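Local coordinates for protein meta cleavage compound hydrolase (Janthinobacterium, PDB 1J1I) that catalyses the hydrolytic cleavage of a carbon-carbon bond in the meta-cleavage product of carbazole degradation, yielding anthranilate, at residues A15-R19 against Y30-G34; G25-R29 against G77-K81; G46-E52 against R185-A189; R67-M71 against F98-F104; S139-V143 against L211-P215. All blocks are in the same frame, centred on the assembly; numbering follows the deposited sequence.

Contact 1: A15-R19 against Y30-G34; sequences AYVER and YLEAG. Unlike the reference sequence in segment 15-19: Tyr-16 (reference Phe).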
# COMPACT_ATOMS: atom_id res chain seq x y z
N ALA A 15 26.31 3.20 -10.73
CA ALA A 15 24.92 3.31 -10.21
C ALA A 15 24.85 4.22 -8.99
O ALA A 15 23.83 4.85 -8.72
CB ALA A 15 24.39 1.92 -9.85
N TYR A 16 25.96 4.30 -8.26
CA TYR A 16 26.06 5.12 -7.07
C TYR A 16 27.53 5.20 -6.67
O TYR A 16 28.32 4.35 -7.08
CB TYR A 16 25.23 4.51 -5.93
CG TYR A 16 25.45 3.03 -5.74
CD1 TYR A 16 26.61 2.54 -5.13
CD2 TYR A 16 24.51 2.11 -6.20
CE1 TYR A 16 26.82 1.17 -4.99
CE2 TYR A 16 24.71 0.74 -6.06
CZ TYR A 16 25.87 0.27 -5.46
OH TYR A 16 26.07 -1.08 -5.31
N VAL A 17 27.88 6.20 -5.88
CA VAL A 17 29.26 6.36 -5.45
C VAL A 17 29.37 6.22 -3.93
O VAL A 17 28.44 6.55 -3.20
CB VAL A 17 29.82 7.74 -5.86
CG1 VAL A 17 31.29 7.82 -5.49
CG2 VAL A 17 29.63 7.95 -7.35
N GLU A 18 30.51 5.72 -3.47
CA GLU A 18 30.74 5.53 -2.05
C GLU A 18 31.43 6.77 -1.47
O GLU A 18 32.39 7.28 -2.04
CB GLU A 18 31.61 4.29 -1.81
CG GLU A 18 31.85 3.98 -0.35
CD GLU A 18 32.79 2.82 -0.18
OE1 GLU A 18 33.96 2.95 -0.57
OE2 GLU A 18 32.35 1.78 0.35
N ARG A 19 30.92 7.23 -0.33
CA ARG A 19 31.45 8.43 0.32
C ARG A 19 31.59 8.21 1.82
O ARG A 19 31.02 7.27 2.38
CB ARG A 19 30.48 9.59 0.10
CG ARG A 19 30.98 10.73 -0.77
CD ARG A 19 31.03 10.39 -2.24
NE ARG A 19 30.93 11.59 -3.05
CZ ARG A 19 31.19 11.65 -4.36
NH1 ARG A 19 31.58 10.57 -5.01
NH2 ARG A 19 31.06 12.80 -5.01
N TYR A 30 28.58 5.94 3.33
CA TYR A 30 27.29 5.95 2.68
C TYR A 30 27.42 5.82 1.17
O TYR A 30 28.50 6.02 0.61
CB TYR A 30 26.50 7.23 3.02
CG TYR A 30 27.11 8.55 2.59
CD1 TYR A 30 28.13 9.14 3.33
CD2 TYR A 30 26.61 9.24 1.48
CE1 TYR A 30 28.64 10.40 2.99
CE2 TYR A 30 27.12 10.50 1.13
CZ TYR A 30 28.13 11.07 1.89
OH TYR A 30 28.61 12.32 1.55
N LEU A 31 26.32 5.46 0.53
CA LEU A 31 26.25 5.32 -0.91
C LEU A 31 25.36 6.45 -1.39
O LEU A 31 24.33 6.73 -0.77
CB LEU A 31 25.63 3.97 -1.28
CG LEU A 31 26.49 2.71 -1.39
CD1 LEU A 31 27.64 2.73 -0.41
CD2 LEU A 31 25.59 1.50 -1.18
N GLU A 32 25.73 7.11 -2.47
CA GLU A 32 24.93 8.21 -2.98
C GLU A 32 24.68 8.14 -4.48
O GLU A 32 25.55 7.74 -5.25
CB GLU A 32 25.58 9.55 -2.62
CG GLU A 32 24.94 10.74 -3.30
CD GLU A 32 25.47 12.06 -2.77
OE1 GLU A 32 26.62 12.09 -2.30
OE2 GLU A 32 24.73 13.06 -2.84
N ALA A 33 23.47 8.55 -4.86
CA ALA A 33 23.05 8.57 -6.26
C ALA A 33 21.81 9.45 -6.40
O ALA A 33 20.97 9.50 -5.49
CB ALA A 33 22.73 7.16 -6.73
N GLY A 34 21.69 10.14 -7.52
CA GLY A 34 20.52 10.97 -7.75
C GLY A 34 20.58 12.41 -7.30
O GLY A 34 21.53 12.84 -6.65

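Contact 2: G25-R29 against G77-K81; sequences GVETR and GKTAK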
# COMPACT_ATOMS: atom_id res chain seq x y z
N GLY A 25 31.89 12.63 15.18
CA GLY A 25 32.95 11.85 15.79
C GLY A 25 33.03 10.43 15.26
O GLY A 25 34.03 9.75 15.46
N VAL A 26 31.97 9.98 14.60
CA VAL A 26 31.95 8.64 14.04
C VAL A 26 32.04 8.70 12.51
O VAL A 26 31.09 9.14 11.86
CB VAL A 26 30.65 7.87 14.44
CG1 VAL A 26 30.66 6.47 13.84
CG2 VAL A 26 30.55 7.78 15.96
N GLU A 27 33.17 8.28 11.95
CA GLU A 27 33.32 8.27 10.50
C GLU A 27 32.22 7.36 9.99
O GLU A 27 32.05 6.25 10.50
CB GLU A 27 34.68 7.72 10.06
CG GLU A 27 35.72 8.75 9.59
CD GLU A 27 35.11 9.97 8.91
OE1 GLU A 27 34.79 10.93 9.62
OE2 GLU A 27 34.95 9.97 7.66
N THR A 28 31.50 7.81 8.97
CA THR A 28 30.38 7.04 8.44
C THR A 28 30.45 6.86 6.94
O THR A 28 30.77 7.80 6.20
CB THR A 28 29.05 7.74 8.81
OG1 THR A 28 29.03 8.00 10.22
CG2 THR A 28 27.86 6.87 8.45
N ARG A 29 30.14 5.66 6.48
CA ARG A 29 30.16 5.34 5.06
C ARG A 29 28.75 5.33 4.50
O ARG A 29 27.83 4.80 5.11
CB ARG A 29 30.79 3.96 4.84
CG ARG A 29 30.75 3.48 3.39
CD ARG A 29 29.87 2.24 3.25
NE ARG A 29 30.08 1.57 1.97
CZ ARG A 29 29.64 0.35 1.70
NH1 ARG A 29 28.97 -0.34 2.61
NH2 ARG A 29 29.89 -0.19 0.51
N GLY A 77 28.88 -2.50 8.32
CA GLY A 77 29.54 -2.21 7.06
C GLY A 77 30.89 -1.54 7.16
O GLY A 77 31.81 -2.08 7.78
N LYS A 78 31.02 -0.36 6.56
CA LYS A 78 32.28 0.37 6.58
C LYS A 78 32.26 1.55 7.55
O LYS A 78 33.22 2.31 7.62
CB LYS A 78 32.63 0.86 5.18
CG LYS A 78 32.88 -0.27 4.18
CD LYS A 78 33.40 0.28 2.86
CE LYS A 78 33.56 -0.83 1.83
NZ LYS A 78 34.05 -0.31 0.52
N THR A 79 31.16 1.70 8.28
CA THR A 79 31.05 2.77 9.26
C THR A 79 31.93 2.42 10.45
O THR A 79 32.20 1.24 10.70
CB THR A 79 29.58 2.98 9.68
OG1 THR A 79 28.90 3.69 8.65
CG2 THR A 79 29.48 3.76 10.98
N ALA A 80 32.37 3.44 11.18
CA ALA A 80 33.25 3.25 12.34
C ALA A 80 32.69 2.32 13.42
O ALA A 80 31.49 2.25 13.65
CB ALA A 80 33.60 4.61 12.96
N LYS A 81 33.60 1.61 14.08
CA LYS A 81 33.23 0.67 15.12
C LYS A 81 34.06 0.94 16.37
O LYS A 81 34.96 0.17 16.71
CB LYS A 81 33.45 -0.75 14.61
CG LYS A 81 32.74 -0.99 13.28
CD LYS A 81 33.09 -2.32 12.66
CE LYS A 81 32.31 -2.52 11.36
NZ LYS A 81 32.57 -1.45 10.35

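Contact 3: G46-E52 against R185-A189; sequences GAGAESE and RYTYA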
# COMPACT_ATOMS: atom_id res chain seq x y z
N GLY A 46 21.78 -7.92 11.49
CA GLY A 46 22.29 -9.17 10.95
C GLY A 46 23.76 -9.04 10.59
O GLY A 46 24.21 -7.97 10.17
N ALA A 47 24.49 -10.13 10.76
CA ALA A 47 25.92 -10.14 10.46
C ALA A 47 26.17 -9.86 8.99
O ALA A 47 25.57 -10.48 8.12
CB ALA A 47 26.52 -11.49 10.86
N GLY A 48 27.05 -8.90 8.71
CA GLY A 48 27.36 -8.57 7.34
C GLY A 48 26.35 -7.69 6.64
O GLY A 48 26.46 -7.43 5.44
N ALA A 49 25.34 -7.22 7.37
CA ALA A 49 24.34 -6.36 6.77
C ALA A 49 24.89 -4.95 6.60
O ALA A 49 25.49 -4.39 7.52
CB ALA A 49 23.08 -6.33 7.63
N GLU A 50 24.70 -4.40 5.41
CA GLU A 50 25.16 -3.05 5.11
C GLU A 50 24.42 -2.49 3.89
O GLU A 50 23.61 -3.18 3.27
CB GLU A 50 26.69 -3.02 4.91
CG GLU A 50 27.27 -4.07 3.98
CD GLU A 50 26.94 -3.80 2.53
OE1 GLU A 50 27.36 -2.75 2.01
OE2 GLU A 50 26.26 -4.65 1.90
N SER A 51 24.71 -1.24 3.56
CA SER A 51 24.03 -0.54 2.48
C SER A 51 24.00 -1.13 1.07
O SER A 51 22.95 -1.13 0.43
CB SER A 51 24.55 0.90 2.40
OG SER A 51 24.32 1.57 3.63
N GLU A 52 25.13 -1.61 0.57
CA GLU A 52 25.16 -2.16 -0.78
C GLU A 52 24.29 -3.40 -0.93
O GLU A 52 23.45 -3.47 -1.83
CB GLU A 52 26.61 -2.45 -1.19
CG GLU A 52 26.79 -2.85 -2.65
CD GLU A 52 28.25 -2.74 -3.09
OE1 GLU A 52 29.13 -3.28 -2.39
OE2 GLU A 52 28.50 -2.10 -4.13
N ARG A 185 27.83 -10.44 1.39
CA ARG A 185 27.36 -10.34 2.77
C ARG A 185 28.25 -11.15 3.72
O ARG A 185 28.55 -10.71 4.83
CB ARG A 185 25.91 -10.83 2.89
CG ARG A 185 25.41 -10.94 4.33
CD ARG A 185 23.96 -11.40 4.41
NE ARG A 185 23.01 -10.30 4.28
CZ ARG A 185 22.30 -9.79 5.28
NH1 ARG A 185 22.42 -10.29 6.51
NH2 ARG A 185 21.48 -8.78 5.06
N TYR A 186 28.67 -12.32 3.27
CA TYR A 186 29.52 -13.17 4.09
C TYR A 186 30.87 -12.49 4.33
O TYR A 186 31.43 -12.58 5.43
CB TYR A 186 29.75 -14.52 3.40
CG TYR A 186 30.57 -15.48 4.23
CD1 TYR A 186 30.15 -15.86 5.51
CD2 TYR A 186 31.77 -16.00 3.76
CE1 TYR A 186 30.91 -16.72 6.29
CE2 TYR A 186 32.54 -16.87 4.54
CZ TYR A 186 32.10 -17.22 5.80
OH TYR A 186 32.84 -18.07 6.59
N THR A 187 31.39 -11.82 3.31
CA THR A 187 32.66 -11.12 3.43
C THR A 187 32.57 -10.03 4.50
O THR A 187 33.49 -9.89 5.32
CB THR A 187 33.07 -10.48 2.08
OG1 THR A 187 33.33 -11.51 1.12
CG2 THR A 187 34.33 -9.63 2.25
N TYR A 188 31.47 -9.28 4.51
CA TYR A 188 31.29 -8.23 5.52
C TYR A 188 31.12 -8.83 6.91
O TYR A 188 31.64 -8.28 7.89
CB TYR A 188 30.06 -7.37 5.20
CG TYR A 188 30.27 -6.32 4.14
CD1 TYR A 188 29.65 -6.43 2.89
CD2 TYR A 188 31.06 -5.20 4.38
CE1 TYR A 188 29.80 -5.44 1.92
CE2 TYR A 188 31.22 -4.21 3.42
CZ TYR A 188 30.59 -4.33 2.19
OH TYR A 188 30.74 -3.35 1.24
N ALA A 189 30.41 -9.94 6.99
CA ALA A 189 30.14 -10.60 8.27
C ALA A 189 31.37 -11.26 8.89
O ALA A 189 31.42 -11.45 10.11
CB ALA A 189 29.03 -11.63 8.10
O HOH W 1 23.37 -12.08 8.28

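Contact 4: R67-M71 against F98-F104; sequences RVIAM and FIKAMNF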
# COMPACT_ATOMS: atom_id res chain seq x y z
N ARG A 67 17.58 12.34 -4.25
CA ARG A 67 18.99 12.22 -3.91
C ARG A 67 18.98 11.07 -2.89
O ARG A 67 18.53 11.25 -1.76
CB ARG A 67 19.52 13.49 -3.24
CG ARG A 67 21.00 13.42 -2.89
CD ARG A 67 21.45 14.62 -2.08
NE ARG A 67 22.85 14.48 -1.68
CZ ARG A 67 23.46 15.26 -0.79
NH1 ARG A 67 22.80 16.24 -0.19
NH2 ARG A 67 24.74 15.06 -0.50
N VAL A 68 19.45 9.90 -3.31
CA VAL A 68 19.45 8.73 -2.45
C VAL A 68 20.75 8.58 -1.65
O VAL A 68 21.84 8.60 -2.22
CB VAL A 68 19.23 7.45 -3.27
CG1 VAL A 68 19.18 6.25 -2.35
CG2 VAL A 68 17.93 7.58 -4.08
N ILE A 69 20.61 8.42 -0.34
CA ILE A 69 21.75 8.28 0.56
C ILE A 69 21.56 7.03 1.42
O ILE A 69 20.73 7.02 2.33
CB ILE A 69 21.86 9.53 1.48
CG1 ILE A 69 22.04 10.80 0.64
CG2 ILE A 69 22.99 9.35 2.48
CD1 ILE A 69 23.39 10.95 -0.06
N ALA A 70 22.33 5.98 1.13
CA ALA A 70 22.26 4.73 1.87
C ALA A 70 23.39 4.73 2.90
O ALA A 70 24.56 4.58 2.55
CB ALA A 70 22.39 3.54 0.92
N MET A 71 23.02 4.88 4.17
CA MET A 71 23.98 4.96 5.28
C MET A 71 24.21 3.68 6.07
O MET A 71 23.26 3.00 6.44
CB MET A 71 23.52 6.05 6.25
CG MET A 71 24.43 6.29 7.46
SD MET A 71 23.53 7.02 8.88
CE MET A 71 23.03 5.51 9.75
N PHE A 98 24.66 11.93 11.65
CA PHE A 98 24.91 11.77 10.22
C PHE A 98 24.07 12.77 9.43
O PHE A 98 24.56 13.45 8.54
CB PHE A 98 24.58 10.35 9.77
CG PHE A 98 24.69 10.14 8.28
CD1 PHE A 98 23.55 10.10 7.48
CD2 PHE A 98 25.93 9.97 7.67
CE1 PHE A 98 23.64 9.91 6.10
CE2 PHE A 98 26.04 9.78 6.29
CZ PHE A 98 24.88 9.74 5.50
N ILE A 99 22.78 12.84 9.76
CA ILE A 99 21.89 13.77 9.08
C ILE A 99 22.43 15.20 9.19
O ILE A 99 22.53 15.91 8.19
CB ILE A 99 20.46 13.68 9.66
CG1 ILE A 99 19.84 12.34 9.26
CG2 ILE A 99 19.60 14.82 9.14
CD1 ILE A 99 18.53 12.04 9.94
N LYS A 100 22.78 15.62 10.41
CA LYS A 100 23.31 16.96 10.63
C LYS A 100 24.62 17.19 9.87
O LYS A 100 24.83 18.25 9.29
CB LYS A 100 23.56 17.19 12.13
CG LYS A 100 22.32 17.01 13.00
CD LYS A 100 21.23 18.00 12.63
CE LYS A 100 21.63 19.42 12.95
NZ LYS A 100 21.94 19.60 14.40
N ALA A 101 25.50 16.18 9.88
CA ALA A 101 26.79 16.28 9.20
C ALA A 101 26.65 16.35 7.68
O ALA A 101 27.53 16.89 7.00
CB ALA A 101 27.66 15.09 9.59
N MET A 102 25.57 15.80 7.15
CA MET A 102 25.35 15.83 5.71
C MET A 102 24.91 17.23 5.27
O MET A 102 24.50 18.05 6.09
CB MET A 102 24.30 14.79 5.29
CG MET A 102 24.83 13.36 5.28
SD MET A 102 26.24 13.14 4.16
CE MET A 102 25.40 13.12 2.58
N ASN A 103 25.03 17.51 3.98
CA ASN A 103 24.66 18.81 3.46
C ASN A 103 23.21 18.84 2.96
O ASN A 103 22.96 18.79 1.76
CB ASN A 103 25.63 19.23 2.35
CG ASN A 103 25.70 18.22 1.21
OD1 ASN A 103 25.67 17.01 1.42
ND2 ASN A 103 25.82 18.73 -0.02
N PHE A 104 22.28 18.92 3.91
CA PHE A 104 20.86 18.96 3.58
C PHE A 104 20.29 20.35 3.83
O PHE A 104 20.50 20.94 4.89
CB PHE A 104 20.10 17.95 4.43
CG PHE A 104 20.53 16.53 4.21
CD1 PHE A 104 20.57 15.63 5.27
CD2 PHE A 104 20.87 16.08 2.93
CE1 PHE A 104 20.94 14.31 5.07
CE2 PHE A 104 21.24 14.76 2.72
CZ PHE A 104 21.28 13.87 3.79

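Contact 5: S139-V143 against L211-P215; sequences SAGLV and LFYDP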
# COMPACT_ATOMS: atom_id res chain seq x y z
N SER A 139 10.07 -3.42 10.02
CA SER A 139 10.75 -2.74 11.11
C SER A 139 10.64 -3.33 12.50
O SER A 139 9.58 -3.79 12.93
CB SER A 139 10.28 -1.28 11.18
OG SER A 139 10.90 -0.62 12.27
N ALA A 140 11.76 -3.30 13.21
CA ALA A 140 11.82 -3.77 14.58
C ALA A 140 11.21 -2.62 15.40
O ALA A 140 11.01 -1.52 14.88
CB ALA A 140 13.27 -4.00 14.98
N GLY A 141 10.90 -2.88 16.67
CA GLY A 141 10.33 -1.85 17.51
C GLY A 141 9.19 -2.34 18.36
O GLY A 141 8.97 -1.86 19.48
N LEU A 142 8.44 -3.29 17.83
CA LEU A 142 7.32 -3.86 18.56
C LEU A 142 7.62 -5.30 18.94
O LEU A 142 8.12 -6.07 18.13
CB LEU A 142 6.03 -3.81 17.73
CG LEU A 142 5.23 -2.51 17.74
CD1 LEU A 142 4.09 -2.55 16.72
CD2 LEU A 142 4.69 -2.29 19.14
N VAL A 143 7.29 -5.63 20.18
CA VAL A 143 7.47 -6.96 20.69
C VAL A 143 6.36 -7.88 20.22
O VAL A 143 6.49 -9.10 20.35
CB VAL A 143 7.45 -7.00 22.24
CG1 VAL A 143 7.64 -8.45 22.74
CG2 VAL A 143 8.48 -6.10 22.85
N LEU A 211 14.95 -5.90 20.72
CA LEU A 211 15.04 -4.51 20.28
C LEU A 211 13.61 -4.01 20.14
O LEU A 211 12.94 -4.33 19.16
CB LEU A 211 15.76 -4.43 18.93
CG LEU A 211 16.35 -3.09 18.46
CD1 LEU A 211 16.75 -3.24 17.00
CD2 LEU A 211 15.35 -1.96 18.61
N PHE A 212 13.15 -3.21 21.09
CA PHE A 212 11.78 -2.73 21.02
C PHE A 212 11.56 -1.40 21.73
O PHE A 212 12.42 -0.91 22.45
CB PHE A 212 10.85 -3.78 21.66
CG PHE A 212 11.09 -3.97 23.13
CD1 PHE A 212 10.56 -3.07 24.05
CD2 PHE A 212 11.89 -5.01 23.59
CE1 PHE A 212 10.83 -3.20 25.41
CE2 PHE A 212 12.16 -5.15 24.95
CZ PHE A 212 11.63 -4.24 25.87
N TYR A 213 10.37 -0.84 21.51
CA TYR A 213 9.96 0.41 22.12
C TYR A 213 8.59 0.12 22.72
O TYR A 213 7.90 -0.80 22.28
CB TYR A 213 9.80 1.52 21.09
CG TYR A 213 11.06 1.88 20.33
CD1 TYR A 213 11.09 1.82 18.94
CD2 TYR A 213 12.20 2.32 21.00
CE1 TYR A 213 12.23 2.19 18.23
CE2 TYR A 213 13.34 2.69 20.30
CZ TYR A 213 13.35 2.63 18.91
OH TYR A 213 14.45 3.02 18.20
N ASP A 214 8.20 0.90 23.72
CA ASP A 214 6.89 0.71 24.30
C ASP A 214 5.92 1.24 23.25
O ASP A 214 6.25 2.16 22.50
CB ASP A 214 6.73 1.53 25.57
CG ASP A 214 5.45 1.20 26.30
OD1 ASP A 214 5.47 0.28 27.14
OD2 ASP A 214 4.41 1.85 26.02
N PRO A 215 4.72 0.66 23.17
CA PRO A 215 3.77 1.18 22.17
C PRO A 215 3.55 2.69 22.34
O PRO A 215 3.27 3.39 21.37
CB PRO A 215 2.52 0.37 22.45
CG PRO A 215 3.09 -0.98 22.83
CD PRO A 215 4.22 -0.59 23.77
O HOH W 2 11.08 -5.51 17.45
O HOH W 3 6.93 -3.35 22.11

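Contact 1: A15-R19 against Y30-G34
Tyr-16 lays its ring against Leu-31: CD1 of Tyr-16 comes within 3.7 Å of Leu-31 CG, and Leu-31 CD2 sits over one face of the ring, while Tyr-16 CB meets Ala-33 CB at 3.7 Å. The phenol oxygen is held by Glu-52, and Ile-59 packs against Tyr-16, Leu-31 and Ala-33 alike. On the sheet face that carries Val-17, Arg-19, Tyr-30 and Glu-32, a second overlap forms. Arg-19 CB stands 3.6 Å from the centroid of the Tyr-30 ring, 23° off its normal, a CH-pi contact. Arg-19 NE stays 4.4 Å from Glu-32 OE1, which lies well out of the guanidinium plane, so this is charge proximity alone; the salt bridge of Glu-32 is with Arg-67.

Four backbone bonds of 2.9 Å fix the pairing: Val-17 N to Glu-32 O, Glu-32 N to Val-17 O, Arg-19 N to Tyr-30 O and Tyr-30 N to Arg-19 O, with angles at hydrogen of 158° to 169°. Between these two hydrogen-bonded pairs lies the non-hydrogen-bonded pair Glu-18 and Leu-31, CA to CA 4.6 Å. The strand axes approach to 4.7 Å at 137°, antiparallel but strongly twisted. This is the open end of the N-terminal beta hairpin, strands 17-23 and 26-33, which forms the antiparallel edge of the alpha/beta hydrolase sheet.

Contact 2: G25-R29 against G77-K81
A loop docks here on the start of a strand: residues 77-81, between strand 67-71 and helix 88-101, run beside strand 26-33 without forming a regular strand themselves. Two hydrogen bonds fix the alignment, Ala-80 N to Glu-27 O at 2.9 Å and Arg-29 N to the Thr-79 side-chain oxygen OG1 at 3.2 Å, both with an angle of 165° at hydrogen. The second puts a hydroxyl where a neighbouring strand would offer a carbonyl, and Thr-79 OG1 is also bonded to the backbone of Asp-72. Apolar contact closes the other end, with Val-26 CG1 3.6 Å from Ala-80 CB.

Lys-81 turns back on its own loop, its NZ donating to Gly-77 O at 2.8 Å and to Thr-79 O at 2.7 Å, which ties the bend together. At the charged end, Arg-29 CB packs on Lys-78 CB at 3.6 Å and Lys-78 CD lies over one face of the guanidinium. The two cationic groups come close, Arg-29 NH2 being 4.2 Å from Lys-78 NZ. Acids around them offset this: Glu-18 forms salt bridges with both, and Asp-72 and Glu-50 with Arg-29. The like-charged pair is therefore tolerable because it belongs to a larger charge network.

Contact 3: G46-E52 against R185-A189
Glu-50 folds back on itself, with chi1 49° (p), chi2 72° (p) and chi3 61°, and this curl serves two purposes. It carries CG over the Tyr-188 ring, 3.5 Å from the centroid and 12° off the normal, a CH-pi contact; it also brings OE1 to within 2.9 Å of Glu-52 N, the N-cap bond of helix 51-55. OE1 further pairs with Arg-29, and OE2 accepts from Gly-53 N. The CA-to-CB bond of Tyr-188 points toward the loop, and chi1 of -79° (m) then sets the ring against Glu-50 CG.

Arg-185 starts extended (t, t) and bends at chi3, -85° (m), so that its guanidinium lies with one face over Ala-49 CA. Its NH1 reaches Ala-47 O through water 1, which accepts from NH1 and donates to the carbonyl, both at 2.7 Å.

Between these side chains the backbones are in direct contact: Gly-48 CA is 3.4 Å from Ala-189 N and 3.5 Å from Arg-185 O, the latter a CA-H...O contact. A CB on Gly-48 would clash with Arg-185 O and Ala-189 CB. Ala-47 CB meets Ala-189 CB at 3.7 Å. Helix 179-190 lies between strands 131-137 and 225-230, where lid-bearing alpha/beta hydrolases carry their cap; its seating on the loop after strand 38-42, with Ala-49 about 7 Å, side chain to side chain, from Ser-114, the probable nucleophile, is consistent with such a lid.

Contact 4: R67-M71 against F98-F104
The sulfur of Met-71 sits over the face of the Phe-98 ring, 3.8 Å from its centroid and 30° off the normal, a Met-aromatic contact accompanied by a CH-pi contact from CG: Met-71 CG is 3.7 Å from the same centroid and 2° off the normal, almost exactly on the ring axis. Ile-69 meets that ring at its edge, CG2 to Phe-98 CZ at 3.6 Å, and its CD1 lies 4.0 Å from Met-102 CE.

Arg-67, Ile-69 and Met-71 all direct CA-to-CB toward segment 98-104, the every-second-residue pattern of a strand with this face covered. Here helix 88-101 and the turn after it cover strand 67-71, the strand-helix layering of the alpha/beta hydrolase fold, with Met-71 CA 8.5 Å from Phe-98 CA. The Phe-98 ring also meets Tyr-30 edge-to-face.

Where the helix ends the contact turns polar. Arg-67, fully extended, reaches Asn-103: NH2 donates to OD1 at 2.9 Å with an angle of 165°, and NH1 to the backbone O of Asn-103 at 3.2 Å. A further bond from Arg-67 NH1 to Asn-103 OD1, 3.4 Å, is weak. Arg-67 NE forms a salt bridge with Glu-32, and Arg-67 NH1 lies 3.6 Å from Phe-104 CE2, at the ring edge.

Contact 5: S139-V143 against L211-P215
Ala-140 CB and Leu-211 CD1, 4.1 Å apart, make the apolar patch nearest the catalytic centre; Ala-118 of helix 114-126 touches both side chains. Further along, Val-143 CG2 lies over one face of the Phe-212 ring, 3.4 Å from CG, and Leu-142 CD2 meets Pro-215 CG at 4.2 Å.

In the middle the two segments bridge through backbone, in a single bridge of Gly-141 with Phe-212, CA to CA 3.9 Å. Tyr-213 N donates to Gly-141 O at 2.7 Å with an angle of 163°. Gly-141 has phi 137° and psi -33°, where a CB would jam against the preceding carbonyl.

The contact joins the loop after strand 131-137 of the alpha/beta hydrolase core to the stretch leading from helix 192-208 into helix 215-218. The Tyr-213 hydroxyl points to helices 114-126 and 88-101, bonded to the Ala-118 carbonyl and Gln-88. The Ala-140 side chain is about 5 Å from that of Ser-114, the probable nucleophile, and the two residues share a backbone hydrogen bond.

Two waters occupy the polar edge. Water 2 accepts from Gly-141 N at 2.7 Å and lies 2.8 Å from Leu-211 O and 3.1 Å from Leu-142 O. Water 3 accepts from Val-143 N at 3.0 Å and donates to Tyr-213 O at 2.7 Å.

In the fold
Contacts 1, 2 and 4 gather at the antiparallel end of the sheet, where strands 17-23, 26-33 and 67-71 are successive neighbours; their centres lie 11 to 16 Å apart. Contact 1 pairs the edge strands, and contacts 2 and 4 pack a loop and a helix against that end. Contact 3 joins them through charge: Arg-29 NH1 is 3.0 Å from Glu-50 OE1, and Arg-29 NE 2.8 Å from Glu-18 OE2. Along the chain, contact 1 closes before contacts 3 and 4 open, whereas contacts 2 and 3 cross. Contact 5 stands apart, its centre about 30 Å from that of contact 1 and 23 Å from that of contact 3. Contacts 3 and 5 approach Ser-114, the probable nucleophile, from separate loops.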